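Local coordinates for protein phytase (Citrobacter braakii, PDB 3ZHC) that belongs to branch 2 of the histidine phosphatase superfamily and builds a mixed beta sheet flanked by helices, with a further helical region beside it, at residues L160-C163 with N164-E168; S287-T290 with P291-M295; D294-D297 with T298-T302; I312-V316 with S317-I321; E423-P427 with E428-T432. The protein carries 2 engineered substitutions. All coordinates share one frame; numbering follows the deposited sequence.

Interaction 1: L160-C163 with N164-E168; sequences LQVC and NAILE. Engineered in segment 160-163: Cys163 (natural residue Lys). Unlike the reference sequence in segment 160-163: Gln161 (reference Lys).
Cys163 O accepts from Leu167 N at 2.8 Å. The donor lies in the carbonyl plane, and the N-H points to the oxygen at 155°. This is one of four successive i to i+4 bonds that make the stretch a regular alpha helix. Asn164 N gives to Leu160 O, Ala165 N to Gln161 O, and Ile166 N to Val162 O. The Asn164 side chain folds back over the same turn. Its CG stands anti to the carbonyl carbon, beside the backbone N (chi1 -72°). Asn164 ND2 is therefore carried back to 2.7 Å from Leu160 O, the oxygen that already accepts Asn164 N. The amide also lies alongside the Leu160 side chain, with Asn164 ND2 3.9 Å from Leu160 CD2. Val162 and Ile166 form an apolar pair one turn apart. They point the same way, and Val162 CG1 meets Ile166 CD1 at 3.9 Å. Ile166 CD1 also lies 3.4 Å from Val162 O, so the branch covers part of the backbone. Cys163 is an engineered residue, and its SG forms a disulfide with Cys221. The Val162 and Ile166 side of helix 159-169 is buried. It packs on Val284 of helix 282-301 and on Val226 of strand 225-227, while Ala165 touches Glu283 near the start of that same long helix.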
loop_
_atom_site.group_PDB
_atom_site.type_symbol
_atom_site.label_atom_id
_atom_site.label_comp_id
_atom_site.label_asym_id
_atom_site.label_seq_id
_atom_site.Cartn_x
_atom_site.Cartn_y
_atom_site.Cartn_z
ATOM N N LEU B 160 25.749 -11.402 12.905
ATOM C CA LEU B 160 26.161 -10.536 11.762
ATOM C C LEU B 160 25.283 -10.776 10.530
ATOM O O LEU B 160 24.845 -9.831 9.898
ATOM C CB LEU B 160 27.664 -10.692 11.412
ATOM C CG LEU B 160 28.629 -9.829 12.236
ATOM C CD1 LEU B 160 30.090 -10.284 12.060
ATOM C CD2 LEU B 160 28.471 -8.321 11.883
ATOM N N GLN B 161 25.035 -12.046 10.213
ATOM C CA GLN B 161 24.158 -12.420 9.076
ATOM C C GLN B 161 22.741 -11.822 9.235
ATOM O O GLN B 161 22.203 -11.219 8.303
ATOM C CB GLN B 161 24.109 -13.945 8.943
ATOM C CG GLN B 161 23.209 -14.515 7.834
ATOM C CD GLN B 161 23.429 -16.016 7.641
ATOM O OE1 GLN B 161 24.491 -16.445 7.160
ATOM N NE2 GLN B 161 22.436 -16.812 8.004
ATOM N N VAL B 162 22.170 -11.985 10.425
ATOM C CA VAL B 162 20.816 -11.477 10.740
ATOM C C VAL B 162 20.735 -9.931 10.715
ATOM O O VAL B 162 19.835 -9.385 10.070
ATOM C CB VAL B 162 20.303 -12.066 12.089
ATOM C CG1 VAL B 162 19.066 -11.386 12.567
ATOM C CG2 VAL B 162 20.058 -13.590 11.929
ATOM N N CYS B 163 21.673 -9.241 11.404
ATOM C CA CYS B 163 21.694 -7.732 11.410
ATOM C C CYS B 163 21.855 -7.188 10.025
ATOM O O CYS B 163 21.092 -6.329 9.614
ATOM C CB CYS B 163 22.789 -7.116 12.352
ATOM S SG CYS B 163 22.152 -6.256 13.884
ATOM N N ASN B 164 22.857 -7.702 9.304
ATOM C CA ASN B 164 23.105 -7.277 7.925
ATOM C C ASN B 164 21.919 -7.547 6.988
ATOM O O ASN B 164 21.627 -6.730 6.139
ATOM C CB ASN B 164 24.378 -7.916 7.383
ATOM C CG ASN B 164 25.644 -7.335 8.003
ATOM O OD1 ASN B 164 25.831 -6.124 8.029
ATOM N ND2 ASN B 164 26.514 -8.191 8.484
ATOM N N ALA B 165 21.248 -8.692 7.168
ATOM C CA ALA B 165 20.061 -9.048 6.373
ATOM C C ALA B 165 18.915 -8.046 6.606
ATOM O O ALA B 165 18.267 -7.593 5.653
ATOM C CB ALA B 165 19.608 -10.465 6.685
ATOM N N ILE B 166 18.682 -7.702 7.868
ATOM C CA ILE B 166 17.674 -6.680 8.226
ATOM C C ILE B 166 18.128 -5.320 7.692
ATOM O O ILE B 166 17.321 -4.569 7.159
ATOM C CB ILE B 166 17.440 -6.581 9.740
ATOM C CG1 ILE B 166 16.941 -7.901 10.320
ATOM C CG2 ILE B 166 16.404 -5.445 10.071
ATOM C CD1 ILE B 166 17.200 -8.025 11.795
ATOM N N LEU B 167 19.430 -5.025 7.833
ATOM C CA LEU B 167 20.001 -3.748 7.360
ATOM C C LEU B 167 19.755 -3.545 5.853
ATOM O O LEU B 167 19.321 -2.466 5.437
ATOM C CB LEU B 167 21.520 -3.655 7.642
ATOM C CG LEU B 167 22.112 -2.304 8.091
ATOM C CD1 LEU B 167 23.610 -2.211 7.684
ATOM C CD2 LEU B 167 21.349 -1.108 7.564
ATOM N N GLU B 168 20.029 -4.599 5.048
ATOM C CA GLU B 168 19.838 -4.532 3.567
ATOM C C GLU B 168 18.368 -4.463 3.169
ATOM O O GLU B 168 18.042 -3.920 2.099
ATOM C CB GLU B 168 20.565 -5.693 2.837
ATOM C CG GLU B 168 22.139 -5.638 2.957
ATOM C CD GLU B 168 22.742 -4.290 2.495
ATOM O OE1 GLU B 168 22.344 -3.798 1.417
ATOM O OE2 GLU B 168 23.612 -3.729 3.222
#

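Interaction 2: S287-T290 with P291-M295; sequences SRAT and PLLDM
The carboxylate of Asp294 lies with one face over Thr290 O, and Asp294 CG is 3.2 Å from that oxygen. Both groups are acceptors, so this is not a bond. Thr290 CG2 is on the same face, 3.7 Å from Asp294 OD2. The two side chains run side by side. OD1 makes a salt bridge to Arg425 NE, which probably eases the approach of the two acceptors. The Asp294 backbone fits too: its N gives a 2.8 Å bond to Thr290 O. One turn back along the same side, Thr290 OG1 is hydrogen-bonded to Arg286 O.

The Pro291 ring sits at the break in the helix. Its N has no hydrogen to give. Pro291 CD lies 3.4 Å from Thr290 CB across the peptide bond, a close approach that comes with the X-Pro link. The helix is kinked here, and Leu292 N also lacks a bond to the turn before. A water replaces it. It lies 2.7 Å from Arg288 O, to which it probably donates, and accepts from Leu292 N at 3.0 Å. Regular bonding resumes with Leu293 N to Ala289 O, an N-H angle of 170°. Leu293 CD1 rests on Ala289 CB at 3.8 Å. A helix bent at an internal proline, with a water bridging the opened turn, is a classic proline kink. Here it lies in buried helix 282-301.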
loop_
_atom_site.group_PDB
_atom_site.type_symbol
_atom_site.label_atom_id
_atom_site.label_comp_id
_atom_site.label_asym_id
_atom_site.label_seq_id
_atom_site.Cartn_x
_atom_site.Cartn_y
_atom_site.Cartn_z
ATOM N N SER B 287 13.741 -19.012 11.667
ATOM C CA SER B 287 14.069 -19.592 12.985
ATOM C C SER B 287 12.892 -19.502 13.965
ATOM O O SER B 287 12.522 -20.494 14.580
ATOM C CB SER B 287 15.277 -18.881 13.579
ATOM O OG SER B 287 16.404 -18.978 12.698
ATOM N N ARG B 288 12.315 -18.298 14.087
ATOM C CA ARG B 288 11.230 -18.030 15.064
ATOM C C ARG B 288 9.914 -18.727 14.748
ATOM O O ARG B 288 9.220 -19.139 15.653
ATOM C CB ARG B 288 11.000 -16.513 15.251
ATOM C CG ARG B 288 11.971 -15.858 16.173
ATOM C CD ARG B 288 11.757 -14.343 16.249
ATOM N NE ARG B 288 12.581 -13.705 17.306
ATOM C CZ ARG B 288 12.874 -12.383 17.393
ATOM N NH1 ARG B 288 12.423 -11.497 16.479
ATOM N NH2 ARG B 288 13.636 -11.940 18.411
ATOM N N ALA B 289 9.583 -18.848 13.457
ATOM C CA ALA B 289 8.334 -19.515 13.020
ATOM C C ALA B 289 8.410 -21.040 12.972
ATOM O O ALA B 289 7.371 -21.673 12.809
ATOM C CB ALA B 289 7.893 -18.984 11.637
ATOM N N THR B 290 9.610 -21.635 13.114
ATOM C CA THR B 290 9.796 -23.116 12.907
ATOM C C THR B 290 8.870 -24.030 13.773
ATOM O O THR B 290 8.173 -24.902 13.197
ATOM C CB THR B 290 11.328 -23.550 12.992
ATOM O OG1 THR B 290 12.018 -23.072 11.827
ATOM C CG2 THR B 290 11.494 -25.062 13.074
ATOM N N PRO B 291 8.849 -23.841 15.122
ATOM C CA PRO B 291 7.946 -24.646 15.963
ATOM C C PRO B 291 6.468 -24.541 15.565
ATOM O O PRO B 291 5.796 -25.554 15.508
ATOM C CB PRO B 291 8.167 -24.070 17.355
ATOM C CG PRO B 291 9.485 -23.518 17.321
ATOM C CD PRO B 291 9.688 -22.969 15.956
ATOM N N LEU B 292 5.986 -23.332 15.287
ATOM C CA LEU B 292 4.582 -23.138 14.854
ATOM C C LEU B 292 4.319 -23.782 13.477
ATOM O O LEU B 292 3.289 -24.435 13.289
ATOM C CB LEU B 292 4.174 -21.653 14.880
ATOM C CG LEU B 292 3.795 -21.127 16.271
ATOM C CD1 LEU B 292 3.812 -19.596 16.313
ATOM C CD2 LEU B 292 2.418 -21.667 16.713
ATOM N N LEU B 293 5.255 -23.595 12.537
ATOM C CA LEU B 293 5.184 -24.270 11.220
ATOM C C LEU B 293 5.144 -25.807 11.358
ATOM O O LEU B 293 4.364 -26.468 10.659
ATOM C CB LEU B 293 6.338 -23.838 10.320
ATOM C CG LEU B 293 6.246 -22.373 9.836
ATOM C CD1 LEU B 293 7.548 -21.920 9.239
ATOM C CD2 LEU B 293 5.098 -22.209 8.852
ATOM N N ASP B 294 5.971 -26.358 12.266
ATOM C CA ASP B 294 5.995 -27.830 12.539
ATOM C C ASP B 294 4.677 -28.324 13.116
ATOM O O ASP B 294 4.190 -29.387 12.721
ATOM C CB ASP B 294 7.143 -28.214 13.489
ATOM C CG ASP B 294 8.533 -28.110 12.838
ATOM O OD1 ASP B 294 8.658 -27.947 11.582
ATOM O OD2 ASP B 294 9.521 -28.202 13.601
ATOM N N MET B 295 4.113 -27.545 14.058
ATOM C CA MET B 295 2.787 -27.822 14.661
ATOM C C MET B 295 1.697 -27.771 13.604
ATOM O O MET B 295 0.893 -28.690 13.506
ATOM C CB MET B 295 2.478 -26.807 15.781
ATOM C CG MET B 295 1.152 -27.049 16.590
ATOM S SD MET B 295 1.129 -28.618 17.518
ATOM C CE MET B 295 2.357 -28.272 18.772
HETATM O O HOH W 1 7.073 -20.694 16.210
#

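Interaction 3: D294-D297 with T298-T302; sequences DMID and TALLT
The last turns of helix 282-301 carry this contact, where threonine hydroxyls turn back to carbonyls one turn earlier. Asp294 O is held twice by Thr298. The backbone N and OG1 are each 2.9 Å from it, and they come from opposite faces of the carbonyl plane. The hydroxyl gets there because OG1 stands anti to the carbonyl carbon, beside its own backbone N (chi1 -59°). Thr302, the first residue to leave the helix, repeats the double grip on Thr298 O. Its OG1 is 3.1 Å away and above the carbonyl plane, and its N approaches from the other face. Between them the ordinary ladder continues from Ala299 N to Met295 O and from Leu300 N to Ile296 O. Leu301 N gives to Asp297 O at 2.9 Å, and Leu300 N adds a weak bond to the same oxygen.

Asp297 and Leu301 meet at an angle to each other. Leu301 CD1 sits only 3.1 Å from Asp297 OD1, a close approach for a methyl. The carboxylate is fixed from outside by a salt bridge of OD2 to Lys422 and a hydrogen bond of OD1 to Ser418, both on helix 414-424. On another side of the helix Ile296 CG2 touches Leu300 CD2 at 4.1 Å. Ile296 and Leu300 face Val34 and Phe356 of the sheet. Such hydroxyl bonds to the i-4 carbonyl are a known helical motif of threonine, here at the C-terminal end of a helix laid on the mixed sheet of a histidine phosphatase fold.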
loop_
_atom_site.group_PDB
_atom_site.type_symbol
_atom_site.label_atom_id
_atom_site.label_comp_id
_atom_site.label_asym_id
_atom_site.label_seq_id
_atom_site.Cartn_x
_atom_site.Cartn_y
_atom_site.Cartn_z
ATOM N N ASP B 294 5.971 -26.358 12.266
ATOM C CA ASP B 294 5.995 -27.830 12.539
ATOM C C ASP B 294 4.677 -28.324 13.116
ATOM O O ASP B 294 4.190 -29.387 12.721
ATOM C CB ASP B 294 7.143 -28.214 13.489
ATOM C CG ASP B 294 8.533 -28.110 12.838
ATOM O OD1 ASP B 294 8.658 -27.947 11.582
ATOM O OD2 ASP B 294 9.521 -28.202 13.601
ATOM N N MET B 295 4.113 -27.545 14.058
ATOM C CA MET B 295 2.787 -27.822 14.661
ATOM C C MET B 295 1.697 -27.771 13.604
ATOM O O MET B 295 0.893 -28.690 13.506
ATOM C CB MET B 295 2.478 -26.807 15.781
ATOM C CG MET B 295 1.152 -27.049 16.590
ATOM S SD MET B 295 1.129 -28.618 17.518
ATOM C CE MET B 295 2.357 -28.272 18.772
ATOM N N ILE B 296 1.678 -26.690 12.811
ATOM C CA ILE B 296 0.681 -26.512 11.727
ATOM C C ILE B 296 0.732 -27.677 10.743
ATOM O O ILE B 296 -0.316 -28.207 10.337
ATOM C CB ILE B 296 0.905 -25.187 10.953
ATOM C CG1 ILE B 296 0.573 -23.968 11.817
ATOM C CG2 ILE B 296 0.049 -25.136 9.673
ATOM C CD1 ILE B 296 1.272 -22.699 11.355
ATOM N N ASP B 297 1.964 -28.070 10.373
ATOM C CA ASP B 297 2.202 -29.133 9.409
ATOM C C ASP B 297 1.702 -30.492 9.956
ATOM O O ASP B 297 0.906 -31.176 9.297
ATOM C CB ASP B 297 3.696 -29.182 9.037
ATOM C CG ASP B 297 3.986 -30.065 7.857
ATOM O OD1 ASP B 297 3.089 -30.307 7.013
ATOM O OD2 ASP B 297 5.134 -30.523 7.765
ATOM N N THR B 298 2.171 -30.855 11.159
ATOM C CA THR B 298 1.727 -32.072 11.861
ATOM C C THR B 298 0.192 -32.141 11.981
ATOM O O THR B 298 -0.411 -33.176 11.682
ATOM C CB THR B 298 2.321 -32.168 13.288
ATOM O OG1 THR B 298 3.754 -32.172 13.221
ATOM C CG2 THR B 298 1.841 -33.433 14.000
ATOM N N ALA B 299 -0.418 -31.031 12.411
ATOM C CA ALA B 299 -1.877 -30.968 12.623
ATOM C C ALA B 299 -2.686 -31.174 11.338
ATOM O O ALA B 299 -3.754 -31.761 11.377
ATOM C CB ALA B 299 -2.268 -29.647 13.297
ATOM N N LEU B 300 -2.161 -30.683 10.216
ATOM C CA LEU B 300 -2.799 -30.849 8.896
ATOM C C LEU B 300 -2.507 -32.217 8.231
ATOM O O LEU B 300 -3.345 -32.716 7.482
ATOM C CB LEU B 300 -2.404 -29.689 7.955
ATOM C CG LEU B 300 -3.325 -28.449 7.913
ATOM C CD1 LEU B 300 -3.998 -28.136 9.237
ATOM C CD2 LEU B 300 -2.560 -27.224 7.381
ATOM N N LEU B 301 -1.340 -32.815 8.526
ATOM C CA LEU B 301 -0.900 -34.086 7.874
ATOM C C LEU B 301 -1.259 -35.412 8.546
ATOM O O LEU B 301 -1.683 -36.342 7.852
ATOM C CB LEU B 301 0.635 -34.091 7.688
ATOM C CG LEU B 301 1.235 -33.193 6.639
ATOM C CD1 LEU B 301 2.735 -33.408 6.640
ATOM C CD2 LEU B 301 0.648 -33.484 5.274
ATOM N N THR B 302 -1.082 -35.517 9.867
ATOM C CA THR B 302 -1.195 -36.846 10.518
ATOM C C THR B 302 -2.611 -37.405 10.605
ATOM O O THR B 302 -3.594 -36.660 10.643
ATOM C CB THR B 302 -0.568 -36.879 11.929
ATOM O OG1 THR B 302 -1.267 -35.987 12.804
ATOM C CG2 THR B 302 0.926 -36.506 11.849
#

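Interaction 4: I312-V316 with S317-I321; sequences IKLPV and SLLFI
The chain runs extended from Ile312 to Leu314, passes a cis peptide before Pro315, turns at Ser317 with helical backbone angles (-73°/-35°), and is extended again from Leu318. The two strands are not paired with each other here. Leu319 is the meeting point, and it is reached by three apolar side chains from the first strand and the turn. Val316 comes closest. Its CG2 lies 3.8 Å from Leu319 CB and 3.6 Å from Leu318 O. That methyl occupies the crowded position between the backbone N and the carbonyl carbon, which sets it over the start of the second strand. Leu314 CD2 is 4.4 Å from Leu319 CD2, one of the two leucine methyls. Ile312 is the most distant along the chain. Its long branch stretches out so that Ile312 CD1 stands 4.5 Å from Leu319 CD1. Leu319 has CG anti to the backbone N (chi1 175°), and chi2 then turns CD1 to Ile312 and CD2 to Leu314. The Val316 contact with Leu319 is at normal van der Waals distance; those of Leu314 and Ile312 are looser. Together they fill the inside of the turn without fixing it by polar bonds.

The parts joined are different in kind. Strand 312-314 pairs antiparallel with strand 305-307 in a small hairpin. Strand 318-323 belongs to the main sheet, parallel to both strand 28-38 and strand 105-109. Ile312 also leans on Ala106 and Ile108 of the latter, and Leu319 packs against Met295 and Ala299 of helix 282-301.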
loop_
_atom_site.group_PDB
_atom_site.type_symbol
_atom_site.label_atom_id
_atom_site.label_comp_id
_atom_site.label_asym_id
_atom_site.label_seq_id
_atom_site.Cartn_x
_atom_site.Cartn_y
_atom_site.Cartn_z
ATOM N N ILE B 312 -2.182 -33.314 23.715
ATOM C CA ILE B 312 -3.303 -33.168 22.793
ATOM C C ILE B 312 -3.250 -34.325 21.818
ATOM O O ILE B 312 -2.205 -34.603 21.250
ATOM C CB ILE B 312 -3.264 -31.802 22.030
ATOM C CG1 ILE B 312 -3.454 -30.637 23.012
ATOM C CG2 ILE B 312 -4.328 -31.745 20.935
ATOM C CD1 ILE B 312 -3.307 -29.275 22.389
ATOM N N LYS B 313 -4.380 -35.004 21.631
ATOM C CA LYS B 313 -4.465 -36.099 20.681
ATOM C C LYS B 313 -4.827 -35.520 19.329
ATOM O O LYS B 313 -5.990 -35.198 19.081
ATOM C CB LYS B 313 -5.496 -37.145 21.126
ATOM C CG LYS B 313 -5.131 -37.874 22.460
ATOM C CD LYS B 313 -3.913 -38.802 22.310
ATOM C CE LYS B 313 -3.693 -39.673 23.569
ATOM N NZ LYS B 313 -2.431 -40.497 23.462
ATOM N N LEU B 314 -3.818 -35.369 18.460
ATOM C CA LEU B 314 -4.027 -34.900 17.086
ATOM C C LEU B 314 -4.365 -36.136 16.242
ATOM O O LEU B 314 -3.926 -37.231 16.571
ATOM C CB LEU B 314 -2.785 -34.172 16.547
ATOM C CG LEU B 314 -2.387 -32.823 17.201
ATOM C CD1 LEU B 314 -1.059 -32.309 16.660
ATOM C CD2 LEU B 314 -3.487 -31.750 17.027
ATOM N N PRO B 315 -5.143 -35.977 15.148
ATOM C CA PRO B 315 -5.715 -34.756 14.597
ATOM C C PRO B 315 -6.972 -34.264 15.336
ATOM O O PRO B 315 -7.584 -34.998 16.114
ATOM C CB PRO B 315 -6.088 -35.173 13.177
ATOM C CG PRO B 315 -6.517 -36.588 13.330
ATOM C CD PRO B 315 -5.567 -37.159 14.374
ATOM N N VAL B 316 -7.313 -33.013 15.067
ATOM C CA VAL B 316 -8.520 -32.365 15.560
ATOM C C VAL B 316 -9.061 -31.546 14.409
ATOM O O VAL B 316 -8.302 -31.200 13.491
ATOM C CB VAL B 316 -8.243 -31.472 16.798
ATOM C CG1 VAL B 316 -7.768 -32.336 18.008
ATOM C CG2 VAL B 316 -7.229 -30.379 16.475
ATOM N N SER B 317 -10.353 -31.240 14.443
ATOM C CA SER B 317 -10.991 -30.445 13.374
ATOM C C SER B 317 -10.589 -28.977 13.431
ATOM O O SER B 317 -10.474 -28.329 12.396
ATOM C CB SER B 317 -12.531 -30.558 13.432
ATOM O OG SER B 317 -12.953 -31.906 13.316
ATOM N N LEU B 318 -10.395 -28.466 14.649
ATOM C CA LEU B 318 -9.982 -27.089 14.888
ATOM C C LEU B 318 -8.945 -27.051 15.995
ATOM O O LEU B 318 -9.240 -27.429 17.121
ATOM C CB LEU B 318 -11.196 -26.224 15.270
ATOM C CG LEU B 318 -10.957 -24.762 15.674
ATOM C CD1 LEU B 318 -10.296 -23.985 14.543
ATOM C CD2 LEU B 318 -12.260 -24.113 16.089
ATOM N N LEU B 319 -7.730 -26.610 15.652
ATOM C CA LEU B 319 -6.656 -26.354 16.608
ATOM C C LEU B 319 -6.492 -24.835 16.608
ATOM O O LEU B 319 -6.120 -24.265 15.588
ATOM C CB LEU B 319 -5.358 -27.056 16.198
ATOM C CG LEU B 319 -4.089 -26.795 17.029
ATOM C CD1 LEU B 319 -4.229 -27.302 18.452
ATOM C CD2 LEU B 319 -2.835 -27.410 16.361
ATOM N N PHE B 320 -6.783 -24.189 17.740
ATOM C CA PHE B 320 -6.662 -22.726 17.890
ATOM C C PHE B 320 -5.441 -22.459 18.736
ATOM O O PHE B 320 -5.332 -22.992 19.839
ATOM C CB PHE B 320 -7.923 -22.164 18.538
ATOM C CG PHE B 320 -7.903 -20.666 18.743
ATOM C CD1 PHE B 320 -8.341 -19.806 17.735
ATOM C CD2 PHE B 320 -7.442 -20.111 19.963
ATOM C CE1 PHE B 320 -8.327 -18.408 17.921
ATOM C CE2 PHE B 320 -7.426 -18.704 20.156
ATOM C CZ PHE B 320 -7.870 -17.860 19.139
ATOM N N ILE B 321 -4.516 -21.639 18.224
ATOM C CA ILE B 321 -3.248 -21.335 18.906
ATOM C C ILE B 321 -3.173 -19.819 19.190
ATOM O O ILE B 321 -3.156 -19.016 18.254
ATOM C CB ILE B 321 -2.020 -21.812 18.098
ATOM C CG1 ILE B 321 -2.144 -23.302 17.737
ATOM C CG2 ILE B 321 -0.712 -21.569 18.889
ATOM C CD1 ILE B 321 -0.910 -23.885 17.048
#

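Interaction 5: E423-P427 with E428-T432; sequences EIRVP and ECAVT
The Glu428 side chain starts with CB, and Glu428 CB lies 3.7 Å from Pro427 C. CG stands anti to its own carbonyl carbon, and the chain then bends at chi2 (82°) back along the proline ring. Glu428 CD is 4.2 Å from Pro427 CG. At the tip Glu428 OE1 meets Pro427 CD at 3.7 Å and Val426 CG1 at 3.5 Å. Glu428 and Pro427 lie side by side, while the Val426 side chain crosses Glu428 at about a right angle. These are van der Waals contacts of a carboxylate with aliphatic carbons at the protein surface.

The backbone underneath is a short 3-10 turn that follows the end of helix 414-424. Cys429 N gives to Val426 O at 2.9 Å, with the donor above the carbonyl plane. A weak second bond, 3.4 Å long, runs from Ala430 N to Pro427 O. Within this turn Val426 CG1 also touches Cys429 SG at 3.8 Å. That sulfur is in a disulfide with Cys155, which ties the C-terminal tail to a loop far back in the sequence. Val426 and Cys429 both rest on Ser287 of helix 282-301. Arg425, just before the turn, sends its guanidinium toward Ala430. Beyond NE, which has Asp294 as its partner, Arg425 NH2 comes 3.7 Å from Ala430 CB, the methyl lying oblique to the guanidinium plane.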
loop_
_atom_site.group_PDB
_atom_site.type_symbol
_atom_site.label_atom_id
_atom_site.label_comp_id
_atom_site.label_asym_id
_atom_site.label_seq_id
_atom_site.Cartn_x
_atom_site.Cartn_y
_atom_site.Cartn_z
ATOM N N GLU B 423 11.263 -26.655 3.331
ATOM C CA GLU B 423 12.260 -25.773 2.738
ATOM C C GLU B 423 12.611 -24.589 3.635
ATOM O O GLU B 423 13.787 -24.282 3.820
ATOM C CB GLU B 423 11.781 -25.274 1.363
ATOM C CG GLU B 423 12.823 -24.400 0.624
ATOM C CD GLU B 423 12.508 -24.209 -0.833
ATOM O OE1 GLU B 423 12.239 -25.228 -1.528
ATOM O OE2 GLU B 423 12.534 -23.045 -1.293
ATOM N N ILE B 424 11.592 -23.944 4.184
ATOM C CA ILE B 424 11.779 -22.746 5.016
ATOM C C ILE B 424 12.214 -23.021 6.485
ATOM O O ILE B 424 12.904 -22.193 7.072
ATOM C CB ILE B 424 10.498 -21.799 4.963
ATOM C CG1 ILE B 424 9.283 -22.428 5.656
ATOM C CG2 ILE B 424 10.190 -21.423 3.509
ATOM C CD1 ILE B 424 7.898 -21.836 5.191
ATOM N N ARG B 425 11.828 -24.162 7.056
ATOM C CA ARG B 425 12.116 -24.443 8.485
ATOM C C ARG B 425 13.614 -24.539 8.811
ATOM O O ARG B 425 14.401 -24.955 7.984
ATOM C CB ARG B 425 11.403 -25.718 8.965
ATOM C CG ARG B 425 11.945 -27.012 8.390
ATOM C CD ARG B 425 11.098 -28.180 8.778
ATOM N NE ARG B 425 11.080 -28.422 10.221
ATOM C CZ ARG B 425 12.033 -29.052 10.915
ATOM N NH1 ARG B 425 13.143 -29.527 10.323
ATOM N NH2 ARG B 425 11.884 -29.211 12.219
ATOM N N VAL B 426 13.969 -24.139 10.032
ATOM C CA VAL B 426 15.328 -24.202 10.538
ATOM C C VAL B 426 15.342 -25.390 11.517
ATOM O O VAL B 426 14.790 -25.279 12.600
ATOM C CB VAL B 426 15.733 -22.885 11.223
ATOM C CG1 VAL B 426 17.156 -22.964 11.800
ATOM C CG2 VAL B 426 15.614 -21.732 10.243
ATOM N N PRO B 427 15.974 -26.542 11.127
ATOM C CA PRO B 427 15.932 -27.770 11.989
ATOM C C PRO B 427 16.485 -27.584 13.423
ATOM O O PRO B 427 15.999 -28.232 14.369
ATOM C CB PRO B 427 16.747 -28.805 11.178
ATOM C CG PRO B 427 17.532 -28.029 10.232
ATOM C CD PRO B 427 16.779 -26.772 9.916
ATOM N N GLU B 428 17.468 -26.694 13.572
ATOM C CA GLU B 428 18.035 -26.361 14.885
ATOM C C GLU B 428 17.008 -25.709 15.853
ATOM O O GLU B 428 17.178 -25.794 17.075
ATOM C CB GLU B 428 19.253 -25.426 14.739
ATOM C CG GLU B 428 20.510 -26.067 14.074
ATOM C CD GLU B 428 20.480 -26.116 12.515
ATOM O OE1 GLU B 428 19.617 -25.459 11.877
ATOM O OE2 GLU B 428 21.340 -26.817 11.940
ATOM N N CYS B 429 15.955 -25.071 15.300
ATOM C CA CYS B 429 14.926 -24.363 16.112
ATOM C C CYS B 429 13.678 -25.178 16.433
ATOM O O CYS B 429 12.704 -24.622 16.943
ATOM C CB CYS B 429 14.583 -23.026 15.445
ATOM S SG CYS B 429 16.024 -21.995 15.342
ATOM N N ALA B 430 13.713 -26.491 16.145
ATOM C CA ALA B 430 12.596 -27.387 16.442
ATOM C C ALA B 430 12.451 -27.585 17.951
ATOM O O ALA B 430 13.440 -27.511 18.691
ATOM C CB ALA B 430 12.795 -28.723 15.763
ATOM N N VAL B 431 11.214 -27.827 18.394
ATOM C CA VAL B 431 10.915 -28.094 19.801
ATOM C C VAL B 431 10.720 -29.602 19.956
ATOM O O VAL B 431 9.666 -30.128 19.616
ATOM C CB VAL B 431 9.687 -27.319 20.275
ATOM C CG1 VAL B 431 9.368 -27.667 21.726
ATOM C CG2 VAL B 431 9.930 -25.833 20.140
ATOM N N THR B 432 11.758 -30.286 20.467
ATOM C CA THR B 432 11.758 -31.764 20.650
ATOM C C THR B 432 11.481 -32.219 22.110
ATOM O O THR B 432 11.878 -33.347 22.499
ATOM C CB THR B 432 13.107 -32.353 20.213
ATOM O OG1 THR B 432 14.134 -31.929 21.137
ATOM C CG2 THR B 432 13.468 -31.904 18.776
#

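How the interactions relate
Helix 282-301 connects most of the set. Interactions 2 and 3 overlap on it, share Asp294 and Met295, and have centres about 11 Å apart. Interaction 4 borders both of them: Met295 CG is 3.8 Å from Ile321 CD1, and Ala299 CB is 3.8 Å from Leu319 CD2. Interaction 5 packs on the helix near the kink, its centre about 7 Å from that of interaction 2. A probable hydrogen bond of 2.9 Å joins Thr290 OG1 and Val426 N there. Interaction 1 stands apart, with its nearest atoms about 7 Å from interaction 2. Bound formic acid, probably from the crystallisation liquor, lies about 4 Å from the side chain of Asp294 and from that of Thr298.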